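Long-range contacts in spike protein P1 (PDB 2VVE), which serves as the receptor-binding spike at the fivefold vertices of bacteriophage PM2, its C-terminal part binding the host receptor: residues F90-K98 with N111-D119; P206-A215 with W223-V234. All coordinates share one frame; numbering follows the deposited sequence.

Contact 1 of 2, residues F90-K98 with N111-D119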
loop_
_atom_site.group_PDB
_atom_site.type_symbol
_atom_site.label_atom_id
_atom_site.label_comp_id
_atom_site.label_asym_id
_atom_site.label_seq_id
_atom_site.Cartn_x
_atom_site.Cartn_y
_atom_site.Cartn_z
ATOM N N PHE A 90 -8.763 7.151 -27.636
ATOM C CA PHE A 90 -9.543 6.895 -26.439
ATOM C C PHE A 90 -10.371 5.633 -26.591
ATOM O O PHE A 90 -10.356 4.764 -25.717
ATOM C CB PHE A 90 -10.421 8.093 -26.103
ATOM C CG PHE A 90 -9.644 9.301 -25.651
ATOM C CD1 PHE A 90 -9.046 9.323 -24.399
ATOM C CD2 PHE A 90 -9.515 10.412 -26.484
ATOM C CE1 PHE A 90 -8.333 10.430 -23.974
ATOM C CE2 PHE A 90 -8.800 11.539 -26.063
ATOM C CZ PHE A 90 -8.205 11.546 -24.808
ATOM N N LYS A 91 -11.091 5.545 -27.709
ATOM C CA LYS A 91 -11.975 4.429 -27.984
ATOM C C LYS A 91 -12.111 4.255 -29.486
ATOM O O LYS A 91 -11.966 5.216 -30.264
ATOM C CB LYS A 91 -13.384 4.688 -27.415
ATOM C CG LYS A 91 -13.541 4.572 -25.911
ATOM C CD LYS A 91 -13.514 3.117 -25.431
ATOM C CE LYS A 91 -13.620 3.080 -23.916
ATOM N NZ LYS A 91 -13.268 1.760 -23.305
ATOM N N GLU A 92 -12.384 3.021 -29.886
ATOM C CA GLU A 92 -12.897 2.745 -31.226
ATOM C C GLU A 92 -14.173 1.958 -31.041
ATOM O O GLU A 92 -14.197 0.977 -30.298
ATOM C CB GLU A 92 -11.886 1.967 -32.066
ATOM C CG GLU A 92 -10.612 2.736 -32.344
ATOM C CD GLU A 92 -9.545 1.889 -32.997
ATOM O OE1 GLU A 92 -9.656 1.620 -34.209
ATOM O OE2 GLU A 92 -8.592 1.504 -32.293
ATOM N N TYR A 93 -15.243 2.406 -31.691
ATOM C CA TYR A 93 -16.528 1.735 -31.580
ATOM C C TYR A 93 -16.965 1.161 -32.917
ATOM O O TYR A 93 -16.796 1.797 -33.964
ATOM C CB TYR A 93 -17.599 2.703 -31.088
ATOM C CG TYR A 93 -17.377 3.263 -29.708
ATOM C CD1 TYR A 93 -17.631 2.490 -28.570
ATOM C CD2 TYR A 93 -16.962 4.583 -29.530
ATOM C CE1 TYR A 93 -17.455 3.017 -27.284
ATOM C CE2 TYR A 93 -16.783 5.116 -28.252
ATOM C CZ TYR A 93 -17.030 4.327 -27.138
ATOM O OH TYR A 93 -16.855 4.846 -25.874
ATOM N N SER A 94 -17.526 -0.042 -32.873
ATOM C CA SER A 94 -18.201 -0.611 -34.029
ATOM C C SER A 94 -19.719 -0.525 -33.851
ATOM O O SER A 94 -20.458 -0.542 -34.835
ATOM C CB SER A 94 -17.764 -2.059 -34.266
ATOM O OG SER A 94 -18.072 -2.871 -33.153
ATOM N N ALA A 95 -20.173 -0.420 -32.598
ATOM C CA ALA A 95 -21.598 -0.312 -32.285
ATOM C C ALA A 95 -22.123 1.083 -32.576
ATOM O O ALA A 95 -21.452 2.075 -32.290
ATOM C CB ALA A 95 -21.848 -0.660 -30.832
ATOM N N ARG A 96 -23.330 1.153 -33.129
ATOM C CA ARG A 96 -23.985 2.441 -33.372
ATOM C C ARG A 96 -24.178 3.189 -32.053
ATOM O O ARG A 96 -24.544 2.584 -31.036
ATOM C CB ARG A 96 -25.337 2.212 -34.037
ATOM C CG ARG A 96 -25.230 1.638 -35.459
ATOM C CD ARG A 96 -26.456 0.829 -35.856
ATOM N NE ARG A 96 -27.689 1.606 -35.743
ATOM C CZ ARG A 96 -28.910 1.144 -36.006
ATOM N NH1 ARG A 96 -29.099 -0.110 -36.427
ATOM N NH2 ARG A 96 -29.949 1.946 -35.858
ATOM N N ALA A 97 -23.961 4.503 -32.083
ATOM C CA ALA A 97 -24.100 5.333 -30.888
ATOM C C ALA A 97 -25.583 5.539 -30.577
ATOM O O ALA A 97 -26.417 5.540 -31.486
ATOM C CB ALA A 97 -23.431 6.671 -31.103
ATOM N N LYS A 98 -25.908 5.732 -29.302
ATOM C CA LYS A 98 -27.307 5.971 -28.921
ATOM C C LYS A 98 -27.760 7.424 -29.047
ATOM O O LYS A 98 -26.958 8.360 -28.895
ATOM C CB LYS A 98 -27.602 5.423 -27.518
ATOM C CG LYS A 98 -27.395 3.910 -27.451
ATOM C CD LYS A 98 -27.491 3.333 -26.062
ATOM C CE LYS A 98 -27.402 1.814 -26.167
ATOM N NZ LYS A 98 -27.566 1.096 -24.875
ATOM N N ASN A 111 -28.812 3.869 -18.779
ATOM C CA ASN A 111 -29.383 3.460 -20.048
ATOM C C ASN A 111 -28.316 2.937 -21.003
ATOM O O ASN A 111 -28.535 2.849 -22.220
ATOM C CB ASN A 111 -30.170 4.619 -20.652
ATOM C CG ASN A 111 -31.540 4.761 -20.027
ATOM O OD1 ASN A 111 -32.460 4.003 -20.357
ATOM N ND2 ASN A 111 -31.688 5.718 -19.107
ATOM N N ASN A 112 -27.177 2.567 -20.422
ATOM C CA ASN A 112 -26.084 1.921 -21.137
ATOM C C ASN A 112 -25.542 2.693 -22.325
ATOM O O ASN A 112 -25.303 2.109 -23.387
ATOM C CB ASN A 112 -26.487 0.498 -21.550
ATOM C CG ASN A 112 -26.647 -0.426 -20.351
ATOM O OD1 ASN A 112 -26.184 -0.121 -19.249
ATOM N ND2 ASN A 112 -27.306 -1.555 -20.560
ATOM N N VAL A 113 -25.356 4.004 -22.147
ATOM C CA VAL A 113 -24.629 4.806 -23.133
ATOM C C VAL A 113 -23.122 4.658 -22.845
ATOM O O VAL A 113 -22.655 5.100 -21.789
ATOM C CB VAL A 113 -25.062 6.305 -23.094
ATOM C CG1 VAL A 113 -24.249 7.146 -24.114
ATOM C CG2 VAL A 113 -26.579 6.452 -23.310
ATOM N N PRO A 114 -22.361 4.003 -23.756
ATOM C CA PRO A 114 -20.920 3.858 -23.534
ATOM C C PRO A 114 -20.186 5.174 -23.327
ATOM O O PRO A 114 -20.488 6.187 -23.977
ATOM C CB PRO A 114 -20.437 3.145 -24.804
ATOM C CG PRO A 114 -21.626 2.338 -25.225
ATOM C CD PRO A 114 -22.775 3.290 -24.977
ATOM N N PHE A 115 -19.232 5.147 -22.412
ATOM C CA PHE A 115 -18.434 6.325 -22.098
ATOM C C PHE A 115 -16.951 5.975 -22.019
ATOM O O PHE A 115 -16.550 4.794 -22.031
ATOM C CB PHE A 115 -18.900 6.941 -20.763
ATOM C CG PHE A 115 -18.762 6.011 -19.581
ATOM C CD1 PHE A 115 -17.524 5.816 -18.959
ATOM C CD2 PHE A 115 -19.874 5.314 -19.101
ATOM C CE1 PHE A 115 -17.404 4.951 -17.870
ATOM C CE2 PHE A 115 -19.764 4.447 -18.016
ATOM C CZ PHE A 115 -18.525 4.263 -17.401
ATOM N N PHE A 116 -16.125 7.009 -21.939
ATOM C CA PHE A 116 -14.724 6.827 -21.587
ATOM C C PHE A 116 -14.340 8.003 -20.703
ATOM O O PHE A 116 -15.020 9.029 -20.704
ATOM C CB PHE A 116 -13.841 6.717 -22.839
ATOM C CG PHE A 116 -13.781 7.979 -23.658
ATOM C CD1 PHE A 116 -12.779 8.920 -23.418
ATOM C CD2 PHE A 116 -14.729 8.239 -24.643
ATOM C CE1 PHE A 116 -12.702 10.090 -24.158
ATOM C CE2 PHE A 116 -14.672 9.420 -25.388
ATOM C CZ PHE A 116 -13.655 10.347 -25.138
ATOM N N ASP A 117 -13.255 7.853 -19.956
ATOM C CA ASP A 117 -12.799 8.903 -19.053
ATOM C C ASP A 117 -11.520 9.554 -19.591
ATOM O O ASP A 117 -10.668 8.877 -20.181
ATOM C CB ASP A 117 -12.536 8.337 -17.645
ATOM C CG ASP A 117 -13.816 7.921 -16.914
ATOM O OD1 ASP A 117 -14.901 8.456 -17.220
ATOM O OD2 ASP A 117 -13.736 7.053 -16.016
ATOM N N ILE A 118 -11.404 10.865 -19.391
ATOM C CA ILE A 118 -10.144 11.578 -19.641
ATOM C C ILE A 118 -9.600 12.037 -18.294
ATOM O O ILE A 118 -10.258 12.792 -17.580
ATOM C CB ILE A 118 -10.312 12.813 -20.568
ATOM C CG1 ILE A 118 -10.988 12.427 -21.887
ATOM C CG2 ILE A 118 -8.950 13.510 -20.806
ATOM C CD1 ILE A 118 -11.368 13.632 -22.759
ATOM N N ASP A 119 -8.397 11.583 -17.960
ATOM C CA ASP A 119 -7.736 12.039 -16.742
ATOM C C ASP A 119 -6.872 13.244 -17.084
ATOM O O ASP A 119 -5.789 13.100 -17.672
ATOM C CB ASP A 119 -6.911 10.905 -16.123
ATOM C CG ASP A 119 -6.378 11.242 -14.740
ATOM O OD1 ASP A 119 -6.755 12.290 -14.171
ATOM O OD2 ASP A 119 -5.576 10.442 -14.218
HETATM O O HOH W 1 -14.934 3.161 -20.769
HETATM O O HOH W 2 -17.000 2.881 -23.846
#

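Contact 2 of 2, residues P206-A215 with W223-V234. With CA (calcium ion), chain C.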
loop_
_atom_site.group_PDB
_atom_site.type_symbol
_atom_site.label_atom_id
_atom_site.label_comp_id
_atom_site.label_asym_id
_atom_site.label_seq_id
_atom_site.Cartn_x
_atom_site.Cartn_y
_atom_site.Cartn_z
ATOM N N PRO A 206 -19.942 9.824 -25.976
ATOM C CA PRO A 206 -20.192 10.114 -27.391
ATOM C C PRO A 206 -21.629 9.737 -27.765
ATOM O O PRO A 206 -22.034 8.574 -27.620
ATOM C CB PRO A 206 -19.162 9.232 -28.126
ATOM C CG PRO A 206 -18.182 8.785 -27.067
ATOM C CD PRO A 206 -19.016 8.686 -25.814
ATOM N N VAL A 207 -22.396 10.723 -28.230
ATOM C CA VAL A 207 -23.826 10.528 -28.492
ATOM C C VAL A 207 -24.311 11.155 -29.785
ATOM O O VAL A 207 -23.652 12.052 -30.345
ATOM C CB VAL A 207 -24.705 11.116 -27.339
ATOM C CG1 VAL A 207 -24.325 10.510 -25.997
ATOM C CG2 VAL A 207 -24.614 12.644 -27.299
ATOM N N GLU A 208 -25.479 10.693 -30.250
ATOM C CA GLU A 208 -26.236 11.402 -31.285
ATOM C C GLU A 208 -27.300 12.280 -30.592
ATOM O O GLU A 208 -28.103 11.766 -29.809
ATOM C CB GLU A 208 -26.894 10.396 -32.240
ATOM C CG GLU A 208 -27.779 11.055 -33.319
ATOM C CD GLU A 208 -27.048 12.153 -34.100
ATOM O OE1 GLU A 208 -26.060 11.842 -34.820
ATOM O OE2 GLU A 208 -27.467 13.330 -33.994
ATOM N N THR A 209 -27.312 13.586 -30.879
ATOM C CA THR A 209 -28.213 14.523 -30.174
ATOM C C THR A 209 -29.526 14.780 -30.910
ATOM O O THR A 209 -30.460 15.368 -30.351
ATOM C CB THR A 209 -27.553 15.903 -29.883
ATOM O OG1 THR A 209 -27.250 16.571 -31.114
ATOM C CG2 THR A 209 -26.296 15.757 -29.040
ATOM N N GLU A 210 -29.578 14.379 -32.177
ATOM C CA GLU A 210 -30.707 14.710 -33.033
ATOM C C GLU A 210 -31.517 13.448 -33.275
ATOM O O GLU A 210 -31.001 12.468 -33.816
ATOM C CB GLU A 210 -30.216 15.324 -34.355
ATOM C CG GLU A 210 -31.312 15.747 -35.328
ATOM C CD GLU A 210 -32.061 16.988 -34.887
ATOM O OE1 GLU A 210 -31.424 17.922 -34.350
ATOM O OE2 GLU A 210 -33.293 17.030 -35.091
ATOM N N LEU A 211 -32.776 13.472 -32.837
ATOM C CA LEU A 211 -33.705 12.388 -33.105
ATOM C C LEU A 211 -34.639 12.870 -34.222
ATOM O O LEU A 211 -35.552 13.663 -33.984
ATOM C CB LEU A 211 -34.472 11.998 -31.828
ATOM C CG LEU A 211 -35.553 10.904 -31.902
ATOM C CD1 LEU A 211 -34.994 9.584 -32.424
ATOM C CD2 LEU A 211 -36.198 10.703 -30.545
ATOM N N ASP A 212 -34.374 12.403 -35.440
ATOM C CA ASP A 212 -35.054 12.891 -36.640
ATOM C C ASP A 212 -36.495 12.392 -36.672
ATOM O O ASP A 212 -36.761 11.226 -36.388
ATOM C CB ASP A 212 -34.282 12.456 -37.894
ATOM C CG ASP A 212 -34.796 13.108 -39.164
ATOM O OD1 ASP A 212 -35.910 12.762 -39.611
ATOM O OD2 ASP A 212 -34.081 13.963 -39.734
ATOM N N TYR A 213 -37.416 13.294 -37.007
ATOM C CA TYR A 213 -38.843 12.982 -37.110
ATOM C C TYR A 213 -39.110 11.738 -37.961
ATOM O O TYR A 213 -39.945 10.895 -37.602
ATOM C CB TYR A 213 -39.596 14.200 -37.665
ATOM C CG TYR A 213 -41.049 13.958 -38.016
ATOM C CD1 TYR A 213 -42.035 13.980 -37.031
ATOM C CD2 TYR A 213 -41.437 13.717 -39.336
ATOM C CE1 TYR A 213 -43.371 13.759 -37.349
ATOM C CE2 TYR A 213 -42.770 13.492 -39.666
ATOM C CZ TYR A 213 -43.732 13.517 -38.668
ATOM O OH TYR A 213 -45.054 13.299 -38.984
ATOM N N ASP A 214 -38.393 11.633 -39.079
ATOM C CA ASP A 214 -38.567 10.546 -40.036
ATOM C C ASP A 214 -38.163 9.192 -39.466
ATOM O O ASP A 214 -38.763 8.173 -39.804
ATOM C CB ASP A 214 -37.787 10.842 -41.313
ATOM C CG ASP A 214 -38.265 12.110 -42.009
ATOM O OD1 ASP A 214 -39.486 12.280 -42.205
ATOM O OD2 ASP A 214 -37.412 12.939 -42.370
ATOM N N ALA A 215 -37.149 9.198 -38.599
ATOM C CA ALA A 215 -36.690 8.002 -37.900
ATOM C C ALA A 215 -37.734 7.525 -36.900
ATOM O O ALA A 215 -37.952 6.326 -36.754
ATOM C CB ALA A 215 -35.353 8.266 -37.191
ATOM N N TRP A 223 -35.380 7.985 -27.868
ATOM C CA TRP A 223 -34.200 8.239 -27.041
ATOM C C TRP A 223 -33.620 6.955 -26.444
ATOM O O TRP A 223 -34.364 6.050 -26.048
ATOM C CB TRP A 223 -34.507 9.288 -25.966
ATOM C CG TRP A 223 -34.921 10.601 -26.590
ATOM C CD1 TRP A 223 -36.161 11.142 -26.597
ATOM C CD2 TRP A 223 -34.085 11.493 -27.343
ATOM N NE1 TRP A 223 -36.162 12.339 -27.285
ATOM C CE2 TRP A 223 -34.897 12.574 -27.759
ATOM C CE3 TRP A 223 -32.725 11.488 -27.697
ATOM C CZ2 TRP A 223 -34.397 13.647 -28.520
ATOM C CZ3 TRP A 223 -32.223 12.557 -28.450
ATOM C CH2 TRP A 223 -33.066 13.621 -28.858
ATOM N N TYR A 224 -32.286 6.889 -26.418
ATOM C CA TYR A 224 -31.500 5.734 -25.934
ATOM C C TYR A 224 -31.460 4.535 -26.901
ATOM O O TYR A 224 -30.751 3.555 -26.647
ATOM C CB TYR A 224 -31.908 5.306 -24.504
ATOM C CG TYR A 224 -31.740 6.387 -23.448
ATOM C CD1 TYR A 224 -30.492 6.972 -23.217
ATOM C CD2 TYR A 224 -32.818 6.810 -22.669
ATOM C CE1 TYR A 224 -30.319 7.944 -22.251
ATOM C CE2 TYR A 224 -32.660 7.798 -21.695
ATOM C CZ TYR A 224 -31.404 8.362 -21.499
ATOM O OH TYR A 224 -31.212 9.331 -20.547
ATOM N N ASP A 225 -32.199 4.615 -28.013
ATOM C CA ASP A 225 -32.098 3.607 -29.081
ATOM C C ASP A 225 -30.827 3.852 -29.874
ATOM O O ASP A 225 -30.257 4.944 -29.810
ATOM C CB ASP A 225 -33.275 3.708 -30.062
ATOM C CG ASP A 225 -34.572 3.084 -29.527
ATOM O OD1 ASP A 225 -34.560 2.403 -28.481
ATOM O OD2 ASP A 225 -35.615 3.298 -30.167
ATOM N N GLU A 226 -30.395 2.853 -30.642
ATOM C CA GLU A 226 -29.248 3.025 -31.535
ATOM C C GLU A 226 -29.606 3.931 -32.719
ATOM O O GLU A 226 -30.635 3.746 -33.371
ATOM C CB GLU A 226 -28.683 1.672 -31.978
ATOM C CG GLU A 226 -27.987 0.933 -30.825
ATOM C CD GLU A 226 -27.033 -0.175 -31.269
ATOM O OE1 GLU A 226 -27.299 -0.847 -32.288
ATOM O OE2 GLU A 226 -26.010 -0.376 -30.573
ATOM N N SER A 227 -28.766 4.937 -32.939
ATOM C CA SER A 227 -28.977 5.949 -33.975
ATOM C C SER A 227 -28.405 5.477 -35.305
ATOM O O SER A 227 -28.106 4.296 -35.466
ATOM C CB SER A 227 -28.364 7.292 -33.555
ATOM O OG SER A 227 -26.948 7.244 -33.562
ATOM N N PHE A 228 -28.281 6.401 -36.258
ATOM C CA PHE A 228 -27.579 6.131 -37.505
ATOM C C PHE A 228 -26.128 6.623 -37.452
ATOM O O PHE A 228 -25.467 6.730 -38.479
ATOM C CB PHE A 228 -28.312 6.803 -38.667
ATOM C CG PHE A 228 -29.748 6.403 -38.776
ATOM C CD1 PHE A 228 -30.099 5.142 -39.257
ATOM C CD2 PHE A 228 -30.753 7.290 -38.412
ATOM C CE1 PHE A 228 -31.448 4.772 -39.362
ATOM C CE2 PHE A 228 -32.095 6.929 -38.502
ATOM C CZ PHE A 228 -32.440 5.661 -38.984
ATOM N N THR A 229 -25.631 6.892 -36.247
ATOM C CA THR A 229 -24.315 7.500 -36.058
ATOM C C THR A 229 -23.402 6.558 -35.300
ATOM O O THR A 229 -23.811 6.004 -34.287
ATOM C CB THR A 229 -24.466 8.838 -35.283
ATOM O OG1 THR A 229 -25.224 9.756 -36.090
ATOM C CG2 THR A 229 -23.102 9.463 -34.944
ATOM N N THR A 230 -22.179 6.379 -35.807
ATOM C CA THR A 230 -21.164 5.555 -35.145
ATOM C C THR A 230 -19.859 6.330 -34.942
ATOM O O THR A 230 -19.320 6.933 -35.886
ATOM C CB THR A 230 -20.871 4.254 -35.948
ATOM O OG1 THR A 230 -22.085 3.518 -36.149
ATOM C CG2 THR A 230 -19.840 3.362 -35.215
ATOM N N PHE A 231 -19.346 6.301 -33.713
ATOM C CA PHE A 231 -18.048 6.920 -33.406
ATOM C C PHE A 231 -16.914 5.938 -33.696
ATOM O O PHE A 231 -16.398 5.267 -32.804
ATOM C CB PHE A 231 -17.988 7.441 -31.963
ATOM C CG PHE A 231 -18.876 8.626 -31.713
ATOM C CD1 PHE A 231 -18.356 9.912 -31.721
ATOM C CD2 PHE A 231 -20.239 8.454 -31.495
ATOM C CE1 PHE A 231 -19.187 11.026 -31.505
ATOM C CE2 PHE A 231 -21.079 9.553 -31.282
ATOM C CZ PHE A 231 -20.551 10.841 -31.282
ATOM N N ILE A 232 -16.546 5.856 -34.972
ATOM C CA ILE A 232 -15.505 4.935 -35.443
ATOM C C ILE A 232 -14.211 5.006 -34.598
ATOM O O ILE A 232 -13.656 3.971 -34.183
ATOM C CB ILE A 232 -15.209 5.187 -36.949
ATOM C CG1 ILE A 232 -16.471 4.916 -37.797
ATOM C CG2 ILE A 232 -14.014 4.370 -37.424
ATOM C CD1 ILE A 232 -16.965 3.468 -37.736
ATOM N N GLU A 233 -13.759 6.227 -34.325
ATOM C CA GLU A 233 -12.574 6.458 -33.512
ATOM C C GLU A 233 -12.733 7.769 -32.747
ATOM O O GLU A 233 -13.149 8.763 -33.316
ATOM C CB GLU A 233 -11.343 6.526 -34.421
ATOM C CG GLU A 233 -10.008 6.521 -33.692
ATOM C CD GLU A 233 -8.846 6.913 -34.595
ATOM O OE1 GLU A 233 -9.074 7.219 -35.792
ATOM O OE2 GLU A 233 -7.704 6.923 -34.095
ATOM N N VAL A 234 -12.448 7.748 -31.449
ATOM C CA VAL A 234 -12.375 8.972 -30.650
ATOM C C VAL A 234 -10.911 9.128 -30.223
ATOM O O VAL A 234 -10.325 8.215 -29.618
ATOM C CB VAL A 234 -13.303 8.940 -29.415
ATOM C CG1 VAL A 234 -13.221 10.282 -28.652
ATOM C CG2 VAL A 234 -14.759 8.616 -29.835
HETATM CA CA CA C . -35.653 14.239 -41.666
HETATM O O HOH W 3 -34.127 15.584 -42.117
HETATM O O HOH W 4 -37.031 15.704 -40.371
HETATM O O HOH W 5 -36.509 15.495 -43.512
#

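Contact 1 of 2, residues F90-K98 with N111-D119
F90 lies against F116 with the two rings near parallel (22°) but slid apart, so that F90 CB, rather than the centre of its ring, sits over one face of F116. The closest atoms are F90 CG and F116 CE1 at 3.5 Å, and F90 CB makes a CH-pi contact 3.9 Å from the F116 ring centroid. F116 CG stands between its backbone N and carbonyl carbon (chi1 66°), which turns the ring up to F90. Farther along the F90 ring, CE1 meets I118 CG1. K91, bent at chi2, runs its CG and CE past F116 CB, while Y93 sets CE1 against P114 CB. Two waters donate to F115 O; one bonds Y93 OH at 2.8 Å and the other is held weakly by K91 NZ. At the far end the extended K98 chain brings NZ 2.9 Å from N112 O, above the carbonyl plane, and more weakly to N111 O. N112 is the C-prime residue of the Schellman motif ending helix 105-110. F90 and K91 form a classic beta bulge opposite V234, and L131 packs on F90 and I118. The apolar end closes by ring packing, whereas the lysine ammonium probably offsets the partial negative charge of carbonyls just past the helix end.

Contact 2 of 2, residues P206-A215 with W223-V234
Contact 2 is a buried, face-to-face packing of two strands from different sheets, 206-208 and 229-234, continued by loops that lead to a calcium site. The strand axes run nearly antiparallel (158°) at 7.6 Å, and side chains rather than backbone bonds join them. P206 CB stands over the centre of the F231 ring, 3.5 Å from the centroid and 5° off the normal, a well-centred CH-pi contact; V207 O lies at the ring's edge, near its plane. Next along, T229 OG1 donates to E208 OE1 at 2.6 Å, on the anti side of the carboxylate. E208 reaches it with CG opposite the backbone N (chi1 177°) and a bend at chi2; E208 CB itself lies 3.4 Å from S227 OG. The other carboxylate oxygen, OE2, accepts from E210 N and K154 N, so bonds at both oxygens fix the buried carboxylate's rotation. S227 OG accepts from T229 N in an ST turn and also bonds A97 O. Beyond the strands, L211 CD2 sits over one face of W223, above its five-membered ring and 3.7 Å from that ring's centroid, a CH-pi contact, while T209 O meets the indole edge. A215 CB, in helix 213-219, touches the edge of F228. D212 N-caps this helix, its OD1 accepting from D214 N; both carboxylates bind calcium, D212 through both oxygens and D214 through OD2 at 2.3 Å, with three waters and S150 O completing the site. Around this contact, strand 151-160 borders V207 and T209, strand 129-137 lies against T229 and F231, and F116 of strand 116-120 packs on both P206 and V234.

In the fold
Both contacts join the same two sheets: strands 88-91 and 229-236 are neighbours in one, 116-120 and 200-208 in the other. Contact 1 packs 88-91, an edge strand of its sheet within this chain, against 116-120 and is only partly buried, which fits its bridging waters and its lysine reaching backbone carbonyls. Contact 2 packs 200-208 against 229-236 in a more buried setting and extends to a calcium-bound helix start. Both use CH-pi packing, but contact 2's polar link is a hydroxyl-carboxylate bond. The two meet directly: A97 N lies 2.7 Å from T229 O and R96 NE 2.7 Å from S227 O, both probable hydrogen bonds, so the 90-98 segment runs along the 223-234 segment.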